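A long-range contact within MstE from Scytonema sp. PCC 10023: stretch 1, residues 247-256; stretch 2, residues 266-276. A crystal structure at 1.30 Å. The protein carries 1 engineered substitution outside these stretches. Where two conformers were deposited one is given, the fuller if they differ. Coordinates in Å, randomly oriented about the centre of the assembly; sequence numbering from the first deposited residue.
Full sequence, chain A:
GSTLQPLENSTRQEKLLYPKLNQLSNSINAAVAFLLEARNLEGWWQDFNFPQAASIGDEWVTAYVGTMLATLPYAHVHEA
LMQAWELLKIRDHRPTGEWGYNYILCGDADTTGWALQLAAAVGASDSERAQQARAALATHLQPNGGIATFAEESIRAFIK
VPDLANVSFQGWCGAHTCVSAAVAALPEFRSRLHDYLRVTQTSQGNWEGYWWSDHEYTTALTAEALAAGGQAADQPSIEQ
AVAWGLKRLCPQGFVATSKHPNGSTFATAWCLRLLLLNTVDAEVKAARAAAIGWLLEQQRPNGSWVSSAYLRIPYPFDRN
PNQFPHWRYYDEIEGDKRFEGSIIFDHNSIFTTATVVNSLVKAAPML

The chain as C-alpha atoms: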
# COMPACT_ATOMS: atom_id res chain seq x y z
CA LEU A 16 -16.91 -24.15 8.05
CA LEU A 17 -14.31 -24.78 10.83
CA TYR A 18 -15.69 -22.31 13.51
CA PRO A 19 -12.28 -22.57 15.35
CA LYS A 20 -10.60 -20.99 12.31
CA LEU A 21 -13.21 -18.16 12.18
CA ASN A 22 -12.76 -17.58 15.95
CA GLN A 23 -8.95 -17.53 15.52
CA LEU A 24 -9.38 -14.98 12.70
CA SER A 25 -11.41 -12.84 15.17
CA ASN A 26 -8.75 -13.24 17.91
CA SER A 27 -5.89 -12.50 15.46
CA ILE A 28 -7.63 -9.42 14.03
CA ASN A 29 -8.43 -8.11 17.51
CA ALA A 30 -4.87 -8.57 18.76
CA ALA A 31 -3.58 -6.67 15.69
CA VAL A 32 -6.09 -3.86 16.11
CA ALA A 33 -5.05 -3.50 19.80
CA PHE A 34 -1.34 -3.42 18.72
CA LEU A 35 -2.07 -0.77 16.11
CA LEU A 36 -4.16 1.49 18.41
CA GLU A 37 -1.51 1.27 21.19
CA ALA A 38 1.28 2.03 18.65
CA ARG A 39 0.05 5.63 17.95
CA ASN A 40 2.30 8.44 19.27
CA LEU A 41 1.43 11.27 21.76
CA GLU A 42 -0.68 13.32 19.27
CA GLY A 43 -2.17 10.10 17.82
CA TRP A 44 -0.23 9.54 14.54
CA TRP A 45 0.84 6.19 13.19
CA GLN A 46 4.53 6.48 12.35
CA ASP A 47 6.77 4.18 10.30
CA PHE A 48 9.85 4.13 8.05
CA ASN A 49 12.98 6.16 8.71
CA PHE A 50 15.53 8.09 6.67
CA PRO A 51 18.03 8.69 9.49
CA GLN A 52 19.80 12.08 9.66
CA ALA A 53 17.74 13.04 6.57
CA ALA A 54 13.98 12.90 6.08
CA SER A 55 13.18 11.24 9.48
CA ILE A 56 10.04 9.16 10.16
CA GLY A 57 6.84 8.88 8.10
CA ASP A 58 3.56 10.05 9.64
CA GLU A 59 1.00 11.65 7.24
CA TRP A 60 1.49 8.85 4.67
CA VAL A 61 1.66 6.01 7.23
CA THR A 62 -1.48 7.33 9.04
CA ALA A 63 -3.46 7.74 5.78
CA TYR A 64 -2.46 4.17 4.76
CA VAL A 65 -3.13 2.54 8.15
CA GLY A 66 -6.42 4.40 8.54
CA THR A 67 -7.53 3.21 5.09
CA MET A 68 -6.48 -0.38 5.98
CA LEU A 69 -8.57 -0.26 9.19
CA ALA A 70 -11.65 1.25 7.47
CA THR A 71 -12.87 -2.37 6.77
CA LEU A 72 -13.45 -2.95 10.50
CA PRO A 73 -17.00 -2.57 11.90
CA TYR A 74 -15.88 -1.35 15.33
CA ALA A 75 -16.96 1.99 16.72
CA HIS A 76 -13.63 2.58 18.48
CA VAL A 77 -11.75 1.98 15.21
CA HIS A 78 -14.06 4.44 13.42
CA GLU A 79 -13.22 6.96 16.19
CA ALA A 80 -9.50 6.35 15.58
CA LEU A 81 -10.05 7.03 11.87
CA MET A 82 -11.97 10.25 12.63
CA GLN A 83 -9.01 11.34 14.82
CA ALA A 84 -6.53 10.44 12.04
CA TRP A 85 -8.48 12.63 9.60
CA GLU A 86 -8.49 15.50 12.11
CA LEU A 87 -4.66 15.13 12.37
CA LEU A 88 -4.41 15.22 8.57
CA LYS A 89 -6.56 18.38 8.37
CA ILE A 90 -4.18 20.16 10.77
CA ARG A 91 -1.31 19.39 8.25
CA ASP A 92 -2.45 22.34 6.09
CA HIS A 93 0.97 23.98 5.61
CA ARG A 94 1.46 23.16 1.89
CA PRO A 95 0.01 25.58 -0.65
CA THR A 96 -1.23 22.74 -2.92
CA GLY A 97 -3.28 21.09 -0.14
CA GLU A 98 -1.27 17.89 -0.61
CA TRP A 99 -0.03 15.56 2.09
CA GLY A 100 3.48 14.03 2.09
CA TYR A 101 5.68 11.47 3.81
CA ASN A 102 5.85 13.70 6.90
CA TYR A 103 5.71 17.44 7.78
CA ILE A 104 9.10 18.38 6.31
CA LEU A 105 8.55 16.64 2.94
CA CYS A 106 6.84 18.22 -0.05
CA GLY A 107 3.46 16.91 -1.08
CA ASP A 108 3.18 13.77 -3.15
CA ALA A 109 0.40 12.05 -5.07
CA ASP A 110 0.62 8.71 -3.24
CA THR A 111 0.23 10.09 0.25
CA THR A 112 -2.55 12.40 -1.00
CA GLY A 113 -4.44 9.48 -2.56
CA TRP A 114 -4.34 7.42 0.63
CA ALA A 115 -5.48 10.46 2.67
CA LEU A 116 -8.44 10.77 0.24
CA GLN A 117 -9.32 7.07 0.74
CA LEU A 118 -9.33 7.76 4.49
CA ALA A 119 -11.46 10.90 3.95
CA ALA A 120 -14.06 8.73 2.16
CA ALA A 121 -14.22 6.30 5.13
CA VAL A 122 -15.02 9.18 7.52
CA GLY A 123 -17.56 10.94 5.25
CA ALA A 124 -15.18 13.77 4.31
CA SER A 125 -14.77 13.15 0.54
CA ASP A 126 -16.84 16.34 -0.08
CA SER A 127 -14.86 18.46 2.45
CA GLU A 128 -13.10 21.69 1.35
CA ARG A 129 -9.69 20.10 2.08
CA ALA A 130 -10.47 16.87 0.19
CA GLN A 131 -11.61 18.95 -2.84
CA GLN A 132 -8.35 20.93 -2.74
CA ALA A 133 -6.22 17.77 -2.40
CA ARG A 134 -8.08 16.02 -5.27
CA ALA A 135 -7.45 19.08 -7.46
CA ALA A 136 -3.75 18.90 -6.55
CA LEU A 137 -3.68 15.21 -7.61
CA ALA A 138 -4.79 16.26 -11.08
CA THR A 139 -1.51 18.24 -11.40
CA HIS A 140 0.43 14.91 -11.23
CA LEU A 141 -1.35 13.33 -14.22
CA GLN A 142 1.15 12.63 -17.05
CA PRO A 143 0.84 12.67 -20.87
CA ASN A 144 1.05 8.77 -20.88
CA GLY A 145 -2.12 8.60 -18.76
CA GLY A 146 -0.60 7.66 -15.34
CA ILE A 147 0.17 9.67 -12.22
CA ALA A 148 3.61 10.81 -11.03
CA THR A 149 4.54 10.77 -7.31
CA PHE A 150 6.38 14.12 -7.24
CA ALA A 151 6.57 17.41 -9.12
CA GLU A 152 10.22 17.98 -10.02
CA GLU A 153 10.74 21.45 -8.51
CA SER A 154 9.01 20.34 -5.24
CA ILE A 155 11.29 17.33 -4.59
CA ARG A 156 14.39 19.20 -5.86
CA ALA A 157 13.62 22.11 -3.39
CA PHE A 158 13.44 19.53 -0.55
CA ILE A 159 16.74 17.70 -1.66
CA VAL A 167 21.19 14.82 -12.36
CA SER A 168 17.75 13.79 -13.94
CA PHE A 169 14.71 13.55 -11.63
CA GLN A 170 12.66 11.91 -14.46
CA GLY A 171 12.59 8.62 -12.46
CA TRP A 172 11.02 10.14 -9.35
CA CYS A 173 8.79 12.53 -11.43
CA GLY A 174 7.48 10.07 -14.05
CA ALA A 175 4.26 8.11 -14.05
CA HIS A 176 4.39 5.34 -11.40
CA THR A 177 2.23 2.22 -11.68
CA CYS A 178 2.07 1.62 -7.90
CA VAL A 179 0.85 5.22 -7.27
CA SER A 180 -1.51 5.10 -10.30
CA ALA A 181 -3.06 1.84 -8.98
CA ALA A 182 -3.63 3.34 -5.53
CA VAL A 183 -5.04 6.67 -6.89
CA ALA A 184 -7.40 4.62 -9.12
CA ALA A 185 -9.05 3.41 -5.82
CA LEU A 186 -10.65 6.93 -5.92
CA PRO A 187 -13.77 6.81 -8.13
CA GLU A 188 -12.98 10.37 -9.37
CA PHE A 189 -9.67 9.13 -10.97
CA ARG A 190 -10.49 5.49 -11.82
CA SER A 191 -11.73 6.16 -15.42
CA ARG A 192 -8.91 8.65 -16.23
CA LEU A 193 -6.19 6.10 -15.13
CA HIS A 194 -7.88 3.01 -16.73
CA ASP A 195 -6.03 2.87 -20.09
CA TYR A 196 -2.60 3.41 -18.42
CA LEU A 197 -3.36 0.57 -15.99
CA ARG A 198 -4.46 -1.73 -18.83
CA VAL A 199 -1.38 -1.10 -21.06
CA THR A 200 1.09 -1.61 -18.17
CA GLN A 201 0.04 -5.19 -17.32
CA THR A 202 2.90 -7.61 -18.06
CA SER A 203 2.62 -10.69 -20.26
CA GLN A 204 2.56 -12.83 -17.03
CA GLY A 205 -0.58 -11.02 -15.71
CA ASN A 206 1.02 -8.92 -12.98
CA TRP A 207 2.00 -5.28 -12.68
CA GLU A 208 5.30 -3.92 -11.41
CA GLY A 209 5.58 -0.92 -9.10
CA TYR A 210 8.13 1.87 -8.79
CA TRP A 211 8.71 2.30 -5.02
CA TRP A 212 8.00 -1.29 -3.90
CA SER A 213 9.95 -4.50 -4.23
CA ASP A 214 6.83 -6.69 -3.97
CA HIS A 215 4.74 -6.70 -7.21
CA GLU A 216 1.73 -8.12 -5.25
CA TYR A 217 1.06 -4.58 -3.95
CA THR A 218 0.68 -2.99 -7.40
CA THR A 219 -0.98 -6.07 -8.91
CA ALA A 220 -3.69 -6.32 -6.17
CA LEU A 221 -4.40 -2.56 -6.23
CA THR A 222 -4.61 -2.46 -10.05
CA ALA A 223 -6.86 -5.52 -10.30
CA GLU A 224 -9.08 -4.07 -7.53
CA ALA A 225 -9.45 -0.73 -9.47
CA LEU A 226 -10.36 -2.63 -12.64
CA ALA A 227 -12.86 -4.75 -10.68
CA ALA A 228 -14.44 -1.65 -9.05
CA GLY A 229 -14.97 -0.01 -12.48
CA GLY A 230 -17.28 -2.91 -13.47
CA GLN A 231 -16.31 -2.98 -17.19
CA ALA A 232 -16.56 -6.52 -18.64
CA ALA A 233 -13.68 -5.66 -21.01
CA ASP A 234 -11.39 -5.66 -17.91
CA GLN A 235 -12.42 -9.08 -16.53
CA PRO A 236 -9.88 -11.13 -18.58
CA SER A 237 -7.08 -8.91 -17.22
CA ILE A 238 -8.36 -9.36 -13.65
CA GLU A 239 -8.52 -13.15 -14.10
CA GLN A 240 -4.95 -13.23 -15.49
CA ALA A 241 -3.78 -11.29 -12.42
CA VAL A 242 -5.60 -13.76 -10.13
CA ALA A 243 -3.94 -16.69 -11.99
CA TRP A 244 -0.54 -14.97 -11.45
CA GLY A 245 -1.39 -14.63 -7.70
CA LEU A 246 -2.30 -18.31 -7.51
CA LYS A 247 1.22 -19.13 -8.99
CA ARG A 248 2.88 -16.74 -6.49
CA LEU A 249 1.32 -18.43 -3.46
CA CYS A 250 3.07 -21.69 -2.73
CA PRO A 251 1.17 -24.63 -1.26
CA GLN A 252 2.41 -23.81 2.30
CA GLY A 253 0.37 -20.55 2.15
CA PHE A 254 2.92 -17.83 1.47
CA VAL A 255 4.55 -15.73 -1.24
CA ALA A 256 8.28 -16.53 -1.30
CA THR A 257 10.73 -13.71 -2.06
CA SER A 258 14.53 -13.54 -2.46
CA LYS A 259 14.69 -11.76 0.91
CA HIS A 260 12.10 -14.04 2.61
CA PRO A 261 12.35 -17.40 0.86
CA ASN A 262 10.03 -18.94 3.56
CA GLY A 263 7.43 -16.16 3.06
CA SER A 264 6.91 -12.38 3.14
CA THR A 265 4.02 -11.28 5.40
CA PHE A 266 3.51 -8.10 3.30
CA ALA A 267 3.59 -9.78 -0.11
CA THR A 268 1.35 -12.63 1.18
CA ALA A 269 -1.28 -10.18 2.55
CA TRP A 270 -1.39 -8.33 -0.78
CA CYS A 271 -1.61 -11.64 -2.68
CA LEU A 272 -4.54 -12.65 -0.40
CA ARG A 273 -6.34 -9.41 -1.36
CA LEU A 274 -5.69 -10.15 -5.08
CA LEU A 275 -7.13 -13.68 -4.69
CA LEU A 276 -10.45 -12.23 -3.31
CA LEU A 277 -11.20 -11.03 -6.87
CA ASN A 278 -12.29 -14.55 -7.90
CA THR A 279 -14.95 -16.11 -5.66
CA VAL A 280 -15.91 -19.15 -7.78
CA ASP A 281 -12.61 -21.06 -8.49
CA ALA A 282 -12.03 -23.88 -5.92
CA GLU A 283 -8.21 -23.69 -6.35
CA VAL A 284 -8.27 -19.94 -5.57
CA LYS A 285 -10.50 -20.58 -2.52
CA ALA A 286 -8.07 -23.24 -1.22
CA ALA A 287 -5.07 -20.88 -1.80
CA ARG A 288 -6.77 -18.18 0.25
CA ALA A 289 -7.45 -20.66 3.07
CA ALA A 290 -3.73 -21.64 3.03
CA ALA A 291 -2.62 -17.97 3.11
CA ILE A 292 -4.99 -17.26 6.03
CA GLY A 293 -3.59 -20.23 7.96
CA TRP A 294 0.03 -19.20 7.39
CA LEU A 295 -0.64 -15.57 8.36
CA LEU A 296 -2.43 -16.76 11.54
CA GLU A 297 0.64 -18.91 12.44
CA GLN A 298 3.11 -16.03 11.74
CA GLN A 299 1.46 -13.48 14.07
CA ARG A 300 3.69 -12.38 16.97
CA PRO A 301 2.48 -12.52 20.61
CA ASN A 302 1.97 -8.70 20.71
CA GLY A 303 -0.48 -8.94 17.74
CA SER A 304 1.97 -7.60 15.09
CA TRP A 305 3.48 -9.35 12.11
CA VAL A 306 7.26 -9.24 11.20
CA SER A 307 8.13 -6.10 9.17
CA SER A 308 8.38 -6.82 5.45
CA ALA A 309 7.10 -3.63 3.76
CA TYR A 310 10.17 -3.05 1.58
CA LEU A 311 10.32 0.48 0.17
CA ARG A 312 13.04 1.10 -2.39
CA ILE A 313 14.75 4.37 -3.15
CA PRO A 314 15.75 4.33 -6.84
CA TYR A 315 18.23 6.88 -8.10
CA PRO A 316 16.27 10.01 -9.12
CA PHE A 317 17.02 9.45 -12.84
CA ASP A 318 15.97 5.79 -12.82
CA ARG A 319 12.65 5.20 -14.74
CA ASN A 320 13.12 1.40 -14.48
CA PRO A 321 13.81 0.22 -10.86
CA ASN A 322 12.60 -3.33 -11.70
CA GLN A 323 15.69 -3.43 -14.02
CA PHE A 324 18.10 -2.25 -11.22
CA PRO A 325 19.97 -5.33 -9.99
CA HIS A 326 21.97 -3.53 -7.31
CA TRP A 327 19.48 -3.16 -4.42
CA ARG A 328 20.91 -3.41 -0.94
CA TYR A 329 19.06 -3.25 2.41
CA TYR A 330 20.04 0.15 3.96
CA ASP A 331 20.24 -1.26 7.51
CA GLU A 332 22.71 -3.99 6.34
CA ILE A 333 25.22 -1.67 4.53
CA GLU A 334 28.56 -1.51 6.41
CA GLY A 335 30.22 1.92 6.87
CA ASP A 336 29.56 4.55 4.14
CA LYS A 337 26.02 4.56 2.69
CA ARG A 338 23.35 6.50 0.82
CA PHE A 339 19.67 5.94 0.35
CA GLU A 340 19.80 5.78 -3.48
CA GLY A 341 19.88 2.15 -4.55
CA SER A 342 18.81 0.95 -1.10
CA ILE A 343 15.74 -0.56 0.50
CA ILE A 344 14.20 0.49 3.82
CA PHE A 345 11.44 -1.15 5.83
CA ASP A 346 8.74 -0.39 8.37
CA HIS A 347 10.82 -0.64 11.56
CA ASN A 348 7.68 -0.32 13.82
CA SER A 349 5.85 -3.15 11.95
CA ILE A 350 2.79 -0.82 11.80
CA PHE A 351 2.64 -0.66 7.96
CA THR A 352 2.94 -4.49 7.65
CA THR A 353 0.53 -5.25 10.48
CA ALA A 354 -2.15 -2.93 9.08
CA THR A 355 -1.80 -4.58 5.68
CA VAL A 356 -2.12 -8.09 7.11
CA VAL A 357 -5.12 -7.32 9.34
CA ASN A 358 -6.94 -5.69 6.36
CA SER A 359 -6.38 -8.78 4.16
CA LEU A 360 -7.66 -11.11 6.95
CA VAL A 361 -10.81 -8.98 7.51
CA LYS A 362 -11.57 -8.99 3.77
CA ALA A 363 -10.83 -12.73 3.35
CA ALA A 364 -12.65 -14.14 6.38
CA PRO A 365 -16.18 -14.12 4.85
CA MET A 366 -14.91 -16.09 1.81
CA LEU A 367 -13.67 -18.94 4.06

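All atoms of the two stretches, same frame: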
# COMPACT_ATOMS: atom_id res chain seq x y z
N LYS A 247 -0.17 -18.62 -8.75
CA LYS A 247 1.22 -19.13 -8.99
C LYS A 247 2.18 -18.63 -7.90
O LYS A 247 3.07 -19.35 -7.48
CB LYS A 247 1.66 -18.76 -10.42
CG LYS A 247 2.94 -19.43 -10.89
CD LYS A 247 4.27 -18.73 -10.69
CE LYS A 247 5.41 -19.49 -11.36
NZ LYS A 247 6.67 -19.47 -10.57
N ARG A 248 2.02 -17.38 -7.50
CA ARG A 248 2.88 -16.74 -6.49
C ARG A 248 2.74 -17.37 -5.11
O ARG A 248 3.71 -17.39 -4.32
CB ARG A 248 2.66 -15.24 -6.40
CG ARG A 248 3.05 -14.42 -7.62
CD ARG A 248 4.54 -14.37 -7.84
NE ARG A 248 5.20 -13.64 -6.75
CZ ARG A 248 6.48 -13.73 -6.42
NH1 ARG A 248 7.33 -14.43 -7.13
NH2 ARG A 248 6.95 -13.01 -5.43
N LEU A 249 1.56 -17.82 -4.77
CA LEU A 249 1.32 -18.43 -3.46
C LEU A 249 1.76 -19.89 -3.51
O LEU A 249 1.33 -20.66 -4.35
CB LEU A 249 -0.13 -18.30 -3.06
CG LEU A 249 -0.33 -18.40 -1.58
CD1 LEU A 249 0.00 -17.08 -0.89
CD2 LEU A 249 -1.69 -18.85 -1.25
N CYS A 250 2.70 -20.27 -2.70
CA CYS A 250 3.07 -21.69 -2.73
C CYS A 250 2.05 -22.44 -1.88
O CYS A 250 1.21 -21.87 -1.15
CB CYS A 250 4.47 -21.93 -2.22
SG CYS A 250 4.54 -21.75 -0.43
N PRO A 251 2.12 -23.78 -1.97
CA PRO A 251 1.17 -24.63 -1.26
C PRO A 251 1.16 -24.45 0.27
O PRO A 251 0.13 -24.66 0.89
CB PRO A 251 1.59 -26.05 -1.68
CG PRO A 251 2.26 -25.85 -3.01
CD PRO A 251 3.00 -24.52 -2.88
N GLN A 252 2.28 -23.99 0.84
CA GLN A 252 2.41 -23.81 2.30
C GLN A 252 1.69 -22.52 2.75
O GLN A 252 1.57 -22.31 3.96
CB GLN A 252 3.87 -23.78 2.74
CG GLN A 252 4.57 -25.10 2.45
CD GLN A 252 5.35 -25.02 1.16
OE1 GLN A 252 4.83 -24.75 0.06
NE2 GLN A 252 6.65 -25.20 1.30
N GLY A 253 1.25 -21.67 1.83
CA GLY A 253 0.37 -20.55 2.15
C GLY A 253 1.07 -19.23 2.13
O GLY A 253 0.51 -18.27 2.68
N PHE A 254 2.23 -19.12 1.50
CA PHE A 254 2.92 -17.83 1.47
C PHE A 254 3.48 -17.52 0.08
O PHE A 254 3.73 -18.43 -0.75
CB PHE A 254 4.03 -17.80 2.53
CG PHE A 254 5.07 -18.90 2.43
CD1 PHE A 254 6.09 -18.86 1.49
CD2 PHE A 254 5.04 -19.98 3.30
CE1 PHE A 254 7.05 -19.86 1.43
CE2 PHE A 254 5.96 -21.01 3.22
CZ PHE A 254 6.96 -20.94 2.28
N VAL A 255 3.78 -16.25 -0.11
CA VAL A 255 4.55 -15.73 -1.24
C VAL A 255 6.00 -15.70 -0.79
O VAL A 255 6.37 -14.96 0.14
CB VAL A 255 4.09 -14.35 -1.68
CG1 VAL A 255 4.99 -13.79 -2.79
CG2 VAL A 255 2.63 -14.42 -2.14
N ALA A 256 6.82 -16.48 -1.49
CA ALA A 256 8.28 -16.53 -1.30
C ALA A 256 8.94 -15.41 -2.07
O ALA A 256 8.62 -15.18 -3.24
CB ALA A 256 8.81 -17.89 -1.71
N PHE A 266 4.06 -9.19 4.13
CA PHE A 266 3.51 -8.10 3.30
C PHE A 266 3.06 -8.59 1.95
O PHE A 266 1.93 -8.28 1.50
CB PHE A 266 4.53 -6.95 3.21
CG PHE A 266 4.11 -5.72 2.47
CD1 PHE A 266 3.22 -4.82 3.05
CD2 PHE A 266 4.65 -5.40 1.25
CE1 PHE A 266 2.90 -3.64 2.39
CE2 PHE A 266 4.39 -4.23 0.60
CZ PHE A 266 3.50 -3.34 1.18
N ALA A 267 3.91 -9.33 1.25
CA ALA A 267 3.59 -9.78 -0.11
C ALA A 267 2.42 -10.77 0.01
O ALA A 267 1.59 -10.82 -0.90
CB ALA A 267 4.80 -10.37 -0.80
N THR A 268 2.41 -11.62 1.02
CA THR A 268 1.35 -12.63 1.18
C THR A 268 -0.01 -11.94 1.44
O THR A 268 -1.01 -12.36 0.86
CB THR A 268 1.67 -13.65 2.27
OG1 THR A 268 2.91 -14.29 1.93
CG2 THR A 268 0.62 -14.68 2.46
N ALA A 269 -0.03 -10.90 2.24
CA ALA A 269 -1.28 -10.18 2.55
C ALA A 269 -1.79 -9.52 1.27
O ALA A 269 -3.02 -9.60 0.98
CB ALA A 269 -1.01 -9.15 3.62
N TRP A 270 -0.92 -8.92 0.47
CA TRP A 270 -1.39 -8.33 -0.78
C TRP A 270 -1.86 -9.43 -1.75
O TRP A 270 -2.84 -9.20 -2.48
CB TRP A 270 -0.34 -7.37 -1.39
CG TRP A 270 -0.37 -6.03 -0.72
CD1 TRP A 270 0.53 -5.45 0.13
CD2 TRP A 270 -1.44 -5.07 -0.86
NE1 TRP A 270 0.10 -4.21 0.51
CE2 TRP A 270 -1.12 -3.96 -0.05
CE3 TRP A 270 -2.65 -5.06 -1.55
CZ2 TRP A 270 -1.97 -2.85 0.03
CZ3 TRP A 270 -3.45 -3.96 -1.50
CH2 TRP A 270 -3.12 -2.89 -0.70
N CYS A 271 -1.15 -10.56 -1.80
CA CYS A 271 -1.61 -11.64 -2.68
C CYS A 271 -2.99 -12.13 -2.22
O CYS A 271 -3.83 -12.47 -3.09
CB CYS A 271 -0.57 -12.74 -2.69
SG CYS A 271 -0.78 -13.94 -3.99
N LEU A 272 -3.22 -12.22 -0.94
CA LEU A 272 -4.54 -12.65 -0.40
C LEU A 272 -5.61 -11.67 -0.89
O LEU A 272 -6.69 -12.15 -1.36
CB LEU A 272 -4.44 -12.79 1.10
CG LEU A 272 -5.74 -13.13 1.83
CD1 LEU A 272 -6.36 -14.38 1.25
CD2 LEU A 272 -5.49 -13.25 3.32
N ARG A 273 -5.36 -10.37 -0.86
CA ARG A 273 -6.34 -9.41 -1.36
C ARG A 273 -6.58 -9.66 -2.87
O ARG A 273 -7.75 -9.63 -3.30
CB ARG A 273 -5.87 -7.99 -1.16
CG ARG A 273 -6.10 -7.53 0.23
CD ARG A 273 -5.81 -6.05 0.44
NE ARG A 273 -6.50 -5.04 -0.39
CZ ARG A 273 -6.65 -3.76 -0.04
NH1 ARG A 273 -6.35 -3.35 1.18
NH2 ARG A 273 -7.09 -2.87 -0.91
N LEU A 274 -5.54 -9.87 -3.63
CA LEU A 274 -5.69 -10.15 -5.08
C LEU A 274 -6.59 -11.37 -5.29
O LEU A 274 -7.48 -11.35 -6.18
CB LEU A 274 -4.31 -10.37 -5.68
CG LEU A 274 -4.26 -10.86 -7.13
CD1 LEU A 274 -4.94 -9.95 -8.11
CD2 LEU A 274 -2.78 -11.04 -7.51
N LEU A 275 -6.41 -12.40 -4.51
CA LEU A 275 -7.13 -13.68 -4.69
C LEU A 275 -8.63 -13.55 -4.30
O LEU A 275 -9.40 -14.41 -4.67
CB LEU A 275 -6.47 -14.82 -3.91
CG LEU A 275 -5.07 -15.23 -4.39
CD1 LEU A 275 -4.47 -16.20 -3.41
CD2 LEU A 275 -5.11 -15.78 -5.79
N LEU A 276 -9.02 -12.48 -3.61
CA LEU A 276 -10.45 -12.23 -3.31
C LEU A 276 -11.18 -11.80 -4.56
O LEU A 276 -12.44 -11.73 -4.51
CB LEU A 276 -10.56 -11.18 -2.23
CG LEU A 276 -10.02 -11.65 -0.87
CD1 LEU A 276 -10.02 -10.49 0.07
CD2 LEU A 276 -10.94 -12.75 -0.32

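The contact joins the loop that follows a helix ending at Arg248 to one side of the helix that carries stretch 2. It is small, burying 295 Å² over both sides, and three residues dominate it: Thr268 with 65 Å² covered by the other stretch, Val255 with 60 Å², and Cys271 with 47 Å².

Thr268 provides the one hydrogen bond between the stretches. The backbone N of Val255 donates to OG1 of Thr268 at 3.0 Å, and with the hydrogen placed the N-H...acceptor angle is 176°, essentially linear. The two residues also have the closest pair of CA atoms across the stretches, Val255 CA to Thr268 CA at 5.1 Å, so the bond sits where the backbones come nearest. The CA-to-CB bond of Thr268 points sideways rather than at the loop, and chi1 of -59° (m) leaves both branches in contact with it. OG1 meets the Val255 amide and lies 3.6 Å from CA of Phe254, while CG2 lies 3.6 Å from O of Gly253 and 4.2 Å from CD1 of Leu249. The Gly253 carbonyl is thus covered by a methyl group, and its oxygen, buried by the contact, has no polar partner anywhere in the model.

Val255 adds an apolar contact to its backbone bond. Its CA-to-CB bond points toward the helix, and chi1 of 176° (t) sets the two methyls over different residues: CG1 is 4.0 Å from CB of Ala267, and CG2 is 3.7 Å from CB of Cys271. These helix residues are four apart, about one turn, and the helical hydrogen bond from Cys271 N to Ala267 O, at 2.9 Å, directly links them. CG2 also comes within 3.9 Å of that same carbonyl oxygen, Ala267 O. Val255 therefore packs along a single turn of helix.

Cys271, whose CA-to-CB bond also points toward the loop, is approached from the earlier part of stretch 1 as well. Its SG lies 4.5 Å from CD1 of Leu249 and 4.4 Å from CB of Arg248, both looser than the Val255 contact. Leu249 is the first residue to leave helical phi/psi, at -82/120, yet its CA-to-CB bond still points toward the second helix. From there CD2 reaches CD1 of Leu275 at 4.4 Å, extending the apolar contact a further turn.

Between Leu249 and Val255 the chain folds through a type I beta turn from Cys250 to Gly253, with Gly253 N bonded to Cys250 O at 3.0 Å. A second backbone bond, Cys250 N to Phe254 O at 2.9 Å, closes the loop just beyond the turn. Gly253 has phi/psi of 105/19, where a CB would be jammed against the preceding carbonyl oxygen; this backbone requirement by itself calls for glycine, independently of the helix. Cys250, Pro251 and Gln252 make no contact with the helix, so the loop touches it through residues before and after the outer part of the turn.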